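Local coordinates for 5-dehydro-2-deoxygluconokinase (PDB 2QCV), which probably phosphorylates 5-dehydro-2-deoxy-D-gluconate with ATP during myo-inositol degradation, as a member of the PfkB carbohydrate kinase family, at residues A[15-20]-A[140-145]; A[169-174]-A[200-205]; A[10-15]-A[133-138]; A[62-67]-A[124-129]. One frame throughout, in Å; residues are numbered along the deposited sequence.

Contact 1: A[15-20]-A[140-145]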
loop_
_atom_site.group_PDB
_atom_site.type_symbol
_atom_site.label_atom_id
_atom_site.label_comp_id
_atom_site.label_asym_id
_atom_site.label_seq_id
_atom_site.Cartn_x
_atom_site.Cartn_y
_atom_site.Cartn_z
ATOM N N ILE A 15 -13.500 29.835 -9.362
ATOM C CA ILE A 15 -13.286 28.841 -8.330
ATOM C C ILE A 15 -12.279 27.855 -8.919
ATOM O O ILE A 15 -12.459 27.377 -10.054
ATOM C CB ILE A 15 -14.592 28.111 -7.966
ATOM C CG1 ILE A 15 -15.518 29.072 -7.236
ATOM C CG2 ILE A 15 -14.291 26.880 -7.072
ATOM C CD1 ILE A 15 -16.939 28.469 -6.984
ATOM N N ALA A 16 -11.197 27.608 -8.196
ATOM C CA ALA A 16 -10.185 26.636 -8.617
ATOM C C ALA A 16 -10.315 25.377 -7.783
ATOM O O ALA A 16 -10.798 25.402 -6.643
ATOM C CB ALA A 16 -8.799 27.205 -8.493
ATOM N N ILE A 17 -9.881 24.267 -8.369
ATOM C CA ILE A 17 -9.948 22.962 -7.715
ATOM C C ILE A 17 -8.588 22.301 -7.824
ATOM O O ILE A 17 -7.979 22.264 -8.885
ATOM C CB ILE A 17 -11.088 22.051 -8.298
ATOM C CG1 ILE A 17 -11.150 20.693 -7.609
ATOM C CG2 ILE A 17 -10.994 21.891 -9.810
ATOM C CD1 ILE A 17 -12.505 19.962 -7.788
ATOM N N GLY A 18 -8.119 21.815 -6.671
ATOM C CA GLY A 18 -6.944 20.964 -6.602
ATOM C C GLY A 18 -6.102 21.302 -5.378
ATOM O O GLY A 18 -6.611 21.336 -4.265
ATOM N N ARG A 19 -4.804 21.510 -5.611
ATOM C CA ARG A 19 -3.802 21.588 -4.538
ATOM C C ARG A 19 -3.589 22.978 -3.972
ATOM O O ARG A 19 -3.288 23.941 -4.709
ATOM C CB ARG A 19 -2.443 21.105 -5.062
ATOM C CG ARG A 19 -1.297 21.242 -4.079
ATOM C CD ARG A 19 -0.053 20.482 -4.627
ATOM N NE ARG A 19 -0.322 19.051 -4.529
ATOM C CZ ARG A 19 0.259 18.094 -5.249
ATOM N NH1 ARG A 19 1.228 18.372 -6.120
ATOM N NH2 ARG A 19 -0.122 16.839 -5.054
ATOM N N ALA A 20 -3.638 23.044 -2.643
ATOM C CA ALA A 20 -3.089 24.149 -1.867
ATOM C C ALA A 20 -2.109 23.507 -0.896
ATOM O O ALA A 20 -2.482 22.606 -0.122
ATOM C CB ALA A 20 -4.167 24.915 -1.122
ATOM N N LYS A 140 -18.283 32.357 -12.440
ATOM C CA LYS A 140 -18.091 32.529 -13.873
ATOM C C LYS A 140 -17.290 31.411 -14.499
ATOM O O LYS A 140 -17.643 30.907 -15.591
ATOM C CB LYS A 140 -17.385 33.879 -14.132
ATOM C CG LYS A 140 -18.198 35.102 -13.772
ATOM C CD LYS A 140 -17.455 36.408 -14.176
ATOM C CE LYS A 140 -18.100 37.577 -13.457
ATOM N NZ LYS A 140 -17.659 38.878 -13.999
ATOM N N LEU A 141 -16.223 31.013 -13.797
ATOM C CA LEU A 141 -15.194 30.059 -14.294
ATOM C C LEU A 141 -14.883 28.998 -13.234
ATOM O O LEU A 141 -14.877 29.290 -12.033
ATOM C CB LEU A 141 -13.841 30.769 -14.540
ATOM C CG LEU A 141 -13.724 32.029 -15.388
ATOM C CD1 LEU A 141 -12.325 32.553 -15.405
ATOM C CD2 LEU A 141 -14.208 31.796 -16.801
ATOM N N LEU A 142 -14.544 27.802 -13.710
ATOM C CA LEU A 142 -13.918 26.751 -12.916
ATOM C C LEU A 142 -12.533 26.518 -13.475
ATOM O O LEU A 142 -12.380 26.182 -14.642
ATOM C CB LEU A 142 -14.715 25.446 -12.958
ATOM C CG LEU A 142 -14.101 24.248 -12.188
ATOM C CD1 LEU A 142 -14.273 24.459 -10.652
ATOM C CD2 LEU A 142 -14.660 22.906 -12.649
ATOM N N LEU A 143 -11.527 26.726 -12.645
ATOM C CA LEU A 143 -10.146 26.512 -13.041
ATOM C C LEU A 143 -9.724 25.125 -12.528
ATOM O O LEU A 143 -9.730 24.842 -11.332
ATOM C CB LEU A 143 -9.245 27.617 -12.456
ATOM C CG LEU A 143 -7.750 27.670 -12.853
ATOM C CD1 LEU A 143 -6.930 26.472 -12.404
ATOM C CD2 LEU A 143 -7.558 27.910 -14.320
ATOM N N VAL A 144 -9.389 24.270 -13.457
ATOM C CA VAL A 144 -8.938 22.906 -13.179
ATOM C C VAL A 144 -7.437 22.835 -13.428
ATOM O O VAL A 144 -6.987 23.255 -14.495
ATOM C CB VAL A 144 -9.631 21.950 -14.131
ATOM C CG1 VAL A 144 -9.050 20.520 -13.978
ATOM C CG2 VAL A 144 -11.181 22.015 -13.900
ATOM N N SER A 145 -6.658 22.394 -12.450
ATOM C CA SER A 145 -5.237 22.179 -12.687
ATOM C C SER A 145 -4.969 20.692 -12.992
ATOM O O SER A 145 -5.563 19.762 -12.389
ATOM C CB SER A 145 -4.361 22.749 -11.539
ATOM O OG SER A 145 -4.346 24.193 -11.535
#
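Ile-17 and Ile-15 bury the most surface here, on strand 12-17 where it runs parallel to strand 139-145. Ile-15 is held through both its N-H and its carbonyl. Its N donates to Leu-141 O at 3.1 Å from above the carbonyl plane, while Ile-15 O takes Leu-143 N at 2.8 Å within its own carbonyl plane. Next along, Ile-17 N meets Leu-143 O at 3.0 Å, nearly along the C=O axis. In Ile-17, CG1 is anti to the backbone N (chi1 -180°), which leaves CG2 in the crowded position between N and the carbonyl carbon. From there Ile-17 CG2 lies 3.6 Å from Leu-143 O and 4.1 Å from Val-144 CG2. Leu-142 bends its CD1 back over the neighbouring strand, to 3.5 Å from Ile-15 O. Ile-15, Ile-17, Leu-142 and Val-144 share one face, and Ala-161 of helix 154-167 covers part of it. On the other face Leu-143 CB rests against Ala-16 CB at 4.0 Å, and Ala-16 in turn packs on Pro-47 and Val-51 of helix 46-56. Beyond Ile-17 the pairing stops: Ile-17 O and Ser-145 N are buried but have no hydrogen-bond partner. Parallel central strands with helices on both faces are characteristic of three-layer alpha/beta folds, here the core of a PfkB (ribokinase-like) kinase.

Contact 2: A[169-174]-A[200-205]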
loop_
_atom_site.group_PDB
_atom_site.type_symbol
_atom_site.label_atom_id
_atom_site.label_comp_id
_atom_site.label_asym_id
_atom_site.label_seq_id
_atom_site.Cartn_x
_atom_site.Cartn_y
_atom_site.Cartn_z
ATOM N N ASP A 169 -23.454 26.263 -16.762
ATOM C CA ASP A 169 -22.984 27.354 -17.589
ATOM C C ASP A 169 -21.822 28.090 -16.923
ATOM O O ASP A 169 -21.722 29.313 -16.967
ATOM C CB ASP A 169 -24.165 28.286 -17.924
ATOM C CG ASP A 169 -23.864 29.224 -19.038
ATOM O OD1 ASP A 169 -23.072 28.827 -19.920
ATOM O OD2 ASP A 169 -24.411 30.353 -19.024
ATOM N N VAL A 170 -20.966 27.311 -16.277
ATOM C CA VAL A 170 -19.735 27.775 -15.671
ATOM C C VAL A 170 -18.616 27.382 -16.652
ATOM O O VAL A 170 -18.472 26.211 -17.011
ATOM C CB VAL A 170 -19.510 27.144 -14.302
ATOM C CG1 VAL A 170 -18.176 27.604 -13.713
ATOM C CG2 VAL A 170 -20.676 27.509 -13.353
ATOM N N LYS A 171 -17.838 28.365 -17.095
ATOM C CA LYS A 171 -16.778 28.125 -18.073
ATOM C C LYS A 171 -15.630 27.315 -17.426
ATOM O O LYS A 171 -15.137 27.684 -16.354
ATOM C CB LYS A 171 -16.240 29.454 -18.582
ATOM C CG LYS A 171 -15.394 29.355 -19.839
ATOM C CD LYS A 171 -15.266 30.715 -20.596
ATOM C CE LYS A 171 -16.591 31.371 -21.102
ATOM N NZ LYS A 171 -17.318 30.642 -22.213
ATOM N N VAL A 172 -15.198 26.247 -18.097
ATOM C CA VAL A 172 -14.149 25.330 -17.582
ATOM C C VAL A 172 -12.841 25.723 -18.222
ATOM O O VAL A 172 -12.720 25.718 -19.460
ATOM C CB VAL A 172 -14.496 23.845 -17.841
ATOM C CG1 VAL A 172 -13.320 22.882 -17.435
ATOM C CG2 VAL A 172 -15.806 23.477 -17.072
ATOM N N VAL A 173 -11.916 26.132 -17.362
ATOM C CA VAL A 173 -10.586 26.526 -17.757
ATOM C C VAL A 173 -9.592 25.487 -17.265
ATOM O O VAL A 173 -9.470 25.221 -16.044
ATOM C CB VAL A 173 -10.195 27.945 -17.212
ATOM C CG1 VAL A 173 -8.780 28.319 -17.709
ATOM C CG2 VAL A 173 -11.237 29.031 -17.537
ATOM N N PHE A 174 -8.887 24.867 -18.208
ATOM C CA PHE A 174 -7.965 23.781 -17.889
ATOM C C PHE A 174 -6.544 24.308 -18.021
ATOM O O PHE A 174 -6.102 24.644 -19.122
ATOM C CB PHE A 174 -8.208 22.597 -18.846
ATOM C CG PHE A 174 -7.389 21.349 -18.553
ATOM C CD1 PHE A 174 -6.902 21.020 -17.272
ATOM C CD2 PHE A 174 -7.118 20.469 -19.601
ATOM C CE1 PHE A 174 -6.188 19.838 -17.090
ATOM C CE2 PHE A 174 -6.405 19.295 -19.411
ATOM C CZ PHE A 174 -5.921 19.004 -18.178
ATOM N N SER A 200 -13.222 20.830 -21.981
ATOM C CA SER A 200 -13.006 22.189 -21.439
ATOM C C SER A 200 -13.335 23.278 -22.448
ATOM O O SER A 200 -13.331 23.037 -23.644
ATOM C CB SER A 200 -11.541 22.338 -21.005
ATOM O OG SER A 200 -11.254 21.433 -19.964
ATOM N N ASP A 201 -13.567 24.491 -21.946
ATOM C CA ASP A 201 -13.875 25.657 -22.767
ATOM C C ASP A 201 -12.621 26.451 -23.141
ATOM O O ASP A 201 -12.484 26.963 -24.260
ATOM C CB ASP A 201 -14.863 26.521 -21.981
ATOM C CG ASP A 201 -16.127 25.800 -21.712
ATOM O OD1 ASP A 201 -16.745 25.350 -22.687
ATOM O OD2 ASP A 201 -16.511 25.634 -20.546
ATOM N N ILE A 202 -11.701 26.521 -22.193
ATOM C CA ILE A 202 -10.418 27.210 -22.373
ATOM C C ILE A 202 -9.331 26.294 -21.868
ATOM O O ILE A 202 -9.436 25.756 -20.756
ATOM C CB ILE A 202 -10.352 28.566 -21.580
ATOM C CG1 ILE A 202 -11.538 29.471 -21.951
ATOM C CG2 ILE A 202 -8.987 29.242 -21.800
ATOM C CD1 ILE A 202 -11.648 30.789 -21.120
ATOM N N VAL A 203 -8.276 26.130 -22.663
ATOM C CA VAL A 203 -7.128 25.321 -22.284
ATOM C C VAL A 203 -5.872 26.157 -22.397
ATOM O O VAL A 203 -5.649 26.785 -23.437
ATOM C CB VAL A 203 -6.991 24.039 -23.166
ATOM C CG1 VAL A 203 -5.912 23.117 -22.599
ATOM C CG2 VAL A 203 -8.342 23.307 -23.221
ATOM N N ILE A 204 -5.086 26.186 -21.314
ATOM C CA ILE A 204 -3.876 27.021 -21.214
ATOM C C ILE A 204 -2.713 26.136 -20.817
ATOM O O ILE A 204 -2.817 25.427 -19.833
ATOM C CB ILE A 204 -4.015 28.109 -20.133
ATOM C CG1 ILE A 204 -5.246 28.988 -20.398
ATOM C CG2 ILE A 204 -2.743 28.950 -20.090
ATOM C CD1 ILE A 204 -5.558 29.994 -19.271
ATOM N N GLY A 205 -1.617 26.170 -21.569
ATOM C CA GLY A 205 -0.453 25.336 -21.262
ATOM C C GLY A 205 0.733 25.729 -22.088
ATOM O O GLY A 205 0.589 26.480 -23.060
HETATM O O HOH W 1 -18.963 25.298 -19.557
#
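A carboxylate does the work of a backbone carbonyl at the start of this pairing: Asp-201 OD2 accepts the N-H of Val-172 at 2.8 Å, almost straight (174° at the hydrogen), through its anti lone pair. The setting is the beta-alpha-beta unit in which helix 186-199 connects the parallel strands 171-175 and 202-206. Asp-201 CG lies anti to its own carbonyl carbon (chi1 -62°), beside the backbone N, so the side chain folds across Val-172 while the main chain grips the same residue. Val-172 O takes two donors in its plane, Asp-201 N at 2.9 Å and Ile-202 N at 3.0 Å. A water donates to both Val-170 O and Asp-201 OD2, extending the bonding to the residue before the strand begins. An alanine in place of Asp-201 would remove the carboxylate and would probably leave Val-172 N and the water without this acceptor, loosening the start of the pairing. Farther along the regular parallel pattern takes over, with Phe-174 N to Ile-202 O at 2.8 Å and Ile-204 N to Phe-174 O at 2.9 Å. Lys-171 bends its chain across Ile-202, CD to CD1 3.7 Å, and sends NZ to a salt bridge with Glu-235. On the face of Phe-174 and Val-203 the Phe-174 ring meets Tyr-193 edge-to-face. Beside the root of the phenylalanine side chain, Ser-200 OG, hydrogen-bonded to Val-196 O, sits 3.4 Å from Phe-174 CB.

Contact 3: A[10-15]-A[133-138]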
loop_
_atom_site.group_PDB
_atom_site.type_symbol
_atom_site.label_atom_id
_atom_site.label_comp_id
_atom_site.label_asym_id
_atom_site.label_seq_id
_atom_site.Cartn_x
_atom_site.Cartn_y
_atom_site.Cartn_z
ATOM N N ARG A 10 -23.702 35.716 -10.832
ATOM C CA ARG A 10 -22.468 35.120 -10.338
ATOM C C ARG A 10 -21.838 36.005 -9.276
ATOM O O ARG A 10 -21.755 37.216 -9.422
ATOM C CB ARG A 10 -21.482 34.857 -11.474
ATOM C CG ARG A 10 -22.033 33.983 -12.602
ATOM C CD ARG A 10 -22.577 32.640 -12.121
ATOM N NE ARG A 10 -23.468 32.027 -13.109
ATOM C CZ ARG A 10 -23.094 31.188 -14.078
ATOM N NH1 ARG A 10 -21.827 30.824 -14.232
ATOM N NH2 ARG A 10 -24.007 30.702 -14.912
ATOM N N GLU A 11 -21.473 35.356 -8.187
ATOM C CA GLU A 11 -20.777 35.915 -7.028
ATOM C C GLU A 11 -19.258 35.780 -7.120
ATOM O O GLU A 11 -18.510 36.642 -6.661
ATOM C CB GLU A 11 -21.262 35.197 -5.778
ATOM C CG GLU A 11 -22.688 35.595 -5.463
ATOM C CD GLU A 11 -23.322 34.646 -4.475
ATOM O OE1 GLU A 11 -23.811 33.585 -4.913
ATOM O OE2 GLU A 11 -23.315 34.963 -3.271
ATOM N N PHE A 12 -18.791 34.718 -7.751
ATOM C CA PHE A 12 -17.346 34.507 -7.916
ATOM C C PHE A 12 -16.899 34.747 -9.374
ATOM O O PHE A 12 -17.577 34.358 -10.328
ATOM C CB PHE A 12 -16.976 33.079 -7.518
ATOM C CG PHE A 12 -17.166 32.802 -6.053
ATOM C CD1 PHE A 12 -16.219 33.223 -5.133
ATOM C CD2 PHE A 12 -18.284 32.136 -5.594
ATOM C CE1 PHE A 12 -16.391 32.988 -3.779
ATOM C CE2 PHE A 12 -18.465 31.911 -4.221
ATOM C CZ PHE A 12 -17.514 32.354 -3.333
ATOM N N ASP A 13 -15.722 35.329 -9.544
ATOM C CA ASP A 13 -15.066 35.329 -10.857
ATOM C C ASP A 13 -14.472 33.958 -11.212
ATOM O O ASP A 13 -14.576 33.511 -12.337
ATOM C CB ASP A 13 -13.997 36.407 -10.888
ATOM C CG ASP A 13 -14.585 37.785 -10.775
ATOM O OD1 ASP A 13 -15.340 38.163 -11.683
ATOM O OD2 ASP A 13 -14.285 38.470 -9.800
ATOM N N LEU A 14 -13.872 33.279 -10.239
ATOM C CA LEU A 14 -13.334 31.957 -10.463
ATOM C C LEU A 14 -13.351 31.146 -9.179
ATOM O O LEU A 14 -13.282 31.703 -8.062
ATOM C CB LEU A 14 -11.919 32.006 -11.032
ATOM C CG LEU A 14 -10.742 32.356 -10.149
ATOM C CD1 LEU A 14 -9.453 31.987 -10.898
ATOM C CD2 LEU A 14 -10.759 33.851 -9.775
ATOM N N ILE A 15 -13.500 29.835 -9.362
ATOM C CA ILE A 15 -13.286 28.841 -8.330
ATOM C C ILE A 15 -12.279 27.855 -8.919
ATOM O O ILE A 15 -12.459 27.377 -10.054
ATOM C CB ILE A 15 -14.592 28.111 -7.966
ATOM C CG1 ILE A 15 -15.518 29.072 -7.236
ATOM C CG2 ILE A 15 -14.291 26.880 -7.072
ATOM C CD1 ILE A 15 -16.939 28.469 -6.984
ATOM N N GLU A 133 -22.085 21.220 -6.091
ATOM C CA GLU A 133 -22.687 21.915 -7.244
ATOM C C GLU A 133 -23.183 23.311 -6.937
ATOM O O GLU A 133 -23.027 24.201 -7.789
ATOM C CB GLU A 133 -23.801 21.068 -7.863
ATOM C CG GLU A 133 -24.388 21.629 -9.133
ATOM C CD GLU A 133 -25.235 20.607 -9.860
ATOM O OE1 GLU A 133 -25.428 19.477 -9.297
ATOM O OE2 GLU A 133 -25.634 20.909 -10.994
ATOM N N ALA A 134 -23.750 23.517 -5.724
ATOM C CA ALA A 134 -24.267 24.821 -5.301
ATOM C C ALA A 134 -23.167 25.869 -5.200
ATOM O O ALA A 134 -23.421 27.054 -5.391
ATOM C CB ALA A 134 -25.030 24.705 -3.939
ATOM N N TYR A 135 -21.933 25.423 -4.974
ATOM C CA TYR A 135 -20.801 26.330 -4.876
ATOM C C TYR A 135 -20.304 26.652 -6.264
ATOM O O TYR A 135 -20.176 27.802 -6.638
ATOM C CB TYR A 135 -19.695 25.672 -4.094
ATOM C CG TYR A 135 -18.543 26.561 -3.720
ATOM C CD1 TYR A 135 -18.727 27.754 -3.067
ATOM C CD2 TYR A 135 -17.236 26.174 -3.999
ATOM C CE1 TYR A 135 -17.625 28.526 -2.670
ATOM C CE2 TYR A 135 -16.171 26.953 -3.635
ATOM C CZ TYR A 135 -16.362 28.103 -2.951
ATOM O OH TYR A 135 -15.247 28.822 -2.569
ATOM N N ILE A 136 -20.035 25.621 -7.041
ATOM C CA ILE A 136 -19.545 25.802 -8.420
ATOM C C ILE A 136 -20.437 26.718 -9.263
ATOM O O ILE A 136 -19.959 27.618 -9.956
ATOM C CB ILE A 136 -19.365 24.412 -9.107
ATOM C CG1 ILE A 136 -18.218 23.643 -8.442
ATOM C CG2 ILE A 136 -19.167 24.541 -10.633
ATOM C CD1 ILE A 136 -18.061 22.156 -8.936
ATOM N N ARG A 137 -21.751 26.544 -9.174
ATOM C CA ARG A 137 -22.641 27.353 -9.983
ATOM C C ARG A 137 -22.682 28.856 -9.676
ATOM O O ARG A 137 -23.267 29.593 -10.446
ATOM C CB ARG A 137 -24.044 26.794 -9.975
ATOM C CG ARG A 137 -24.747 26.961 -8.700
ATOM C CD ARG A 137 -26.046 26.165 -8.755
ATOM N NE ARG A 137 -26.779 26.335 -7.517
ATOM C CZ ARG A 137 -27.620 25.430 -7.003
ATOM N NH1 ARG A 137 -27.846 24.264 -7.608
ATOM N NH2 ARG A 137 -28.219 25.686 -5.850
ATOM N N ARG A 138 -22.052 29.286 -8.585
ATOM C CA ARG A 138 -21.950 30.710 -8.233
ATOM C C ARG A 138 -20.786 31.404 -8.890
ATOM O O ARG A 138 -20.519 32.573 -8.616
ATOM C CB ARG A 138 -21.746 30.820 -6.731
ATOM C CG ARG A 138 -22.829 30.098 -6.008
ATOM C CD ARG A 138 -23.137 30.686 -4.696
ATOM N NE ARG A 138 -22.347 30.176 -3.626
ATOM C CZ ARG A 138 -21.702 30.913 -2.722
ATOM N NH1 ARG A 138 -21.673 32.245 -2.744
ATOM N NH2 ARG A 138 -21.050 30.284 -1.785
#
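This is a partly buried contact of mixed character, apolar within and ionic toward solvent, where the chain entering strand 12-17 lies against the short helix 133-136 and the turn after it. Arg-138 contributes most. Arg-138 O accepts two N-H groups in its carbonyl plane: Phe-12 N at 2.9 Å, nearly straight at 170°, and Glu-11 N at 3.0 Å, more bent. The side chain, turned at chi3 (-88°), brings Arg-138 NH1 to Glu-11 OE2 at 3.2 Å in a salt bridge, with a weak bond to OE1 beside it. Phe-12 CE2 touches the same guanidinium over one face, 3.5 Å from Arg-138 NH1, but ring and guanidinium planes stand 63° apart, so the two are not stacked flat. A leucine replacing Arg-138 would lose the guanidinium, and with it would probably go the tie to Glu-11 and part of the cover over Phe-12. Deeper in, Ile-15 CD1 sits over the face of the Tyr-135 ring in a CH-pi contact, 3.9 Å from its centroid, and lies 3.3 Å from Tyr-135 O. Tyr-135 OH binds Phe-63 N of strand 61-67. The chemistry implies that a doubly used backbone carbonyl and an apolar core probably hold the turn after helix 133-136 against the start of strand 12-17, while the ion pair lies where Glu-11 is exposed, so solvent would probably weaken it.

Contact 4: A[62-67]-A[124-129]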
loop_
_atom_site.group_PDB
_atom_site.type_symbol
_atom_site.label_atom_id
_atom_site.label_comp_id
_atom_site.label_asym_id
_atom_site.label_seq_id
_atom_site.Cartn_x
_atom_site.Cartn_y
_atom_site.Cartn_z
ATOM N N GLY A 62 -12.841 31.634 -5.187
ATOM C CA GLY A 62 -13.126 30.538 -4.275
ATOM C C GLY A 62 -12.279 29.339 -4.615
ATOM O O GLY A 62 -11.493 29.365 -5.575
ATOM N N PHE A 63 -12.429 28.274 -3.825
ATOM C CA PHE A 63 -11.512 27.141 -3.899
ATOM C C PHE A 63 -12.198 25.862 -3.425
ATOM O O PHE A 63 -12.933 25.874 -2.426
ATOM C CB PHE A 63 -10.244 27.392 -3.044
ATOM C CG PHE A 63 -9.046 26.551 -3.457
ATOM C CD1 PHE A 63 -8.261 26.922 -4.496
ATOM C CD2 PHE A 63 -8.731 25.388 -2.792
ATOM C CE1 PHE A 63 -7.154 26.158 -4.879
ATOM C CE2 PHE A 63 -7.664 24.629 -3.183
ATOM C CZ PHE A 63 -6.869 25.027 -4.240
ATOM N N ILE A 64 -11.929 24.782 -4.142
ATOM C CA ILE A 64 -12.329 23.423 -3.751
ATOM C C ILE A 64 -11.062 22.635 -3.547
ATOM O O ILE A 64 -10.305 22.380 -4.489
ATOM C CB ILE A 64 -13.243 22.732 -4.786
ATOM C CG1 ILE A 64 -14.515 23.585 -5.018
ATOM C CG2 ILE A 64 -13.625 21.295 -4.315
ATOM C CD1 ILE A 64 -15.295 23.202 -6.261
ATOM N N GLY A 65 -10.782 22.275 -2.296
ATOM C CA GLY A 65 -9.602 21.466 -2.034
ATOM C C GLY A 65 -9.588 20.884 -0.633
ATOM O O GLY A 65 -10.385 21.282 0.219
ATOM N N LYS A 66 -8.693 19.927 -0.433
ATOM C CA LYS A 66 -8.527 19.271 0.847
ATOM C C LYS A 66 -7.210 19.668 1.470
ATOM O O LYS A 66 -6.172 19.741 0.788
ATOM C CB LYS A 66 -8.637 17.778 0.703
ATOM C CG LYS A 66 -8.469 16.985 1.996
ATOM C CD LYS A 66 -9.004 15.554 1.909
ATOM C CE LYS A 66 -10.538 15.491 2.066
ATOM N NZ LYS A 66 -11.056 14.076 1.852
ATOM N N ILE A 67 -7.293 19.954 2.765
ATOM C CA ILE A 67 -6.150 20.406 3.561
ATOM C C ILE A 67 -5.970 19.498 4.801
ATOM O O ILE A 67 -6.905 18.849 5.260
ATOM C CB ILE A 67 -6.310 21.893 4.003
ATOM C CG1 ILE A 67 -7.592 22.112 4.818
ATOM C CG2 ILE A 67 -6.237 22.838 2.794
ATOM C CD1 ILE A 67 -7.772 23.524 5.470
ATOM N N LEU A 124 -4.738 15.205 -2.507
ATOM C CA LEU A 124 -5.065 14.119 -3.419
ATOM C C LEU A 124 -6.243 13.290 -2.931
ATOM O O LEU A 124 -6.771 12.509 -3.703
ATOM C CB LEU A 124 -3.842 13.218 -3.648
ATOM C CG LEU A 124 -2.649 13.879 -4.365
ATOM C CD1 LEU A 124 -1.451 12.877 -4.412
ATOM C CD2 LEU A 124 -3.056 14.353 -5.724
ATOM N N TYR A 125 -6.674 13.488 -1.682
ATOM C CA TYR A 125 -7.819 12.790 -1.115
ATOM C C TYR A 125 -9.139 13.555 -1.213
ATOM O O TYR A 125 -10.127 13.115 -0.664
ATOM C CB TYR A 125 -7.508 12.390 0.338
ATOM C CG TYR A 125 -6.531 11.258 0.325
ATOM C CD1 TYR A 125 -6.993 9.961 0.150
ATOM C CD2 TYR A 125 -5.153 11.477 0.348
ATOM C CE1 TYR A 125 -6.143 8.912 0.059
ATOM C CE2 TYR A 125 -4.259 10.399 0.273
ATOM C CZ TYR A 125 -4.771 9.125 0.121
ATOM O OH TYR A 125 -3.956 8.027 0.047
ATOM N N LEU A 126 -9.147 14.697 -1.888
ATOM C CA LEU A 126 -10.397 15.351 -2.241
ATOM C C LEU A 126 -11.205 14.335 -3.049
ATOM O O LEU A 126 -10.668 13.663 -3.943
ATOM C CB LEU A 126 -10.146 16.618 -3.091
ATOM C CG LEU A 126 -11.357 17.411 -3.565
ATOM C CD1 LEU A 126 -12.036 18.114 -2.347
ATOM C CD2 LEU A 126 -10.942 18.399 -4.715
ATOM N N SER A 127 -12.455 14.187 -2.692
ATOM C CA SER A 127 -13.287 13.132 -3.232
ATOM C C SER A 127 -14.531 13.732 -3.880
ATOM O O SER A 127 -14.922 14.854 -3.559
ATOM C CB SER A 127 -13.668 12.151 -2.122
ATOM O OG SER A 127 -14.660 12.743 -1.298
ATOM N N PRO A 128 -15.175 12.983 -4.793
ATOM C CA PRO A 128 -16.430 13.493 -5.402
ATOM C C PRO A 128 -17.508 13.968 -4.418
ATOM O O PRO A 128 -18.161 14.985 -4.673
ATOM C CB PRO A 128 -16.918 12.287 -6.195
ATOM C CG PRO A 128 -15.694 11.547 -6.578
ATOM C CD PRO A 128 -14.767 11.674 -5.373
ATOM N N GLU A 129 -17.653 13.280 -3.283
ATOM C CA GLU A 129 -18.665 13.678 -2.298
ATOM C C GLU A 129 -18.366 15.047 -1.679
ATOM O O GLU A 129 -19.244 15.660 -1.068
ATOM C CB GLU A 129 -18.805 12.623 -1.216
ATOM C CG GLU A 129 -17.661 12.624 -0.239
#
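Lys-66 reaches from strand 61-67, which lies between strand 12-17 and the outermost strand 90-92 of this chain's sheet, into the loop before helix 133-136. It leaves the backbone with CG anti to N and continues extended through CD, then turns once, at chi3 (-80°). The extended stem brings Lys-66 CD to 3.8 Å from Tyr-125 CB; the turn at chi3 then carries Lys-66 NZ to 2.8 Å from Tyr-125 O. The ammonium comes down on the carbonyl from well above its plane, 56° out of it, and not along a lone pair. Glu-130 OE2 gives the same nitrogen a salt bridge, and its other oxygen, OE1, accepts Ser-127 N, so one carboxylate ties lysine and loop together. Tyr-125 itself, with CG beside its backbone N, swings its ring off the strand to stack on His-97 and bond Asp-120.
Leu-126 packs between the lysine stem and Ile-64. With CG anti to N and chi2 near 70°, both its methyls touch Ile-64 CG2, Leu-126 CD2 at 4.0 Å and CD1 at 4.1 Å; the two side chains cross at about a right angle. Leu-126 CD1 also lies 4.1 Å from Gly-65 C. A CB on Gly-65 would clash with Phe-63 CE2 as that ring is placed here. From the loop Leu-126 also packs onto Ile-17 of strand 12-17 and Val-91 of strand 90-92. Leu-126 N is buried without a partner, 3.9 Å from Lys-66 CD. The chemistry implies that the largely buried ammonium probably stays charged, stabilised by Glu-130 and the Tyr-125 carbonyl, and it probably helps hold the loop against the strand.

In the fold
The other three contacts gather round contact 1 in the interior of the sheet: its centre is about 10 Å from those of contacts 2 and 4 and about 11 Å from that of contact 3. Contact 2 carries the sheet onward, with Val-144 N to Val-173 O at 2.8 Å joining the pairs. Contact 4 lies on the other flank of strand 12-17, joined by Ala-16 O to Ile-64 N at 2.8 Å. Contact 3 shares Ile-15 with contact 1 and reaches contact 4 through Leu-14 O, 2.9 Å from Gly-62 N. Contacts 2 and 4 do not touch; their nearest atoms are about 9 Å apart. All four contacts build on the one sheet of the alpha/beta core.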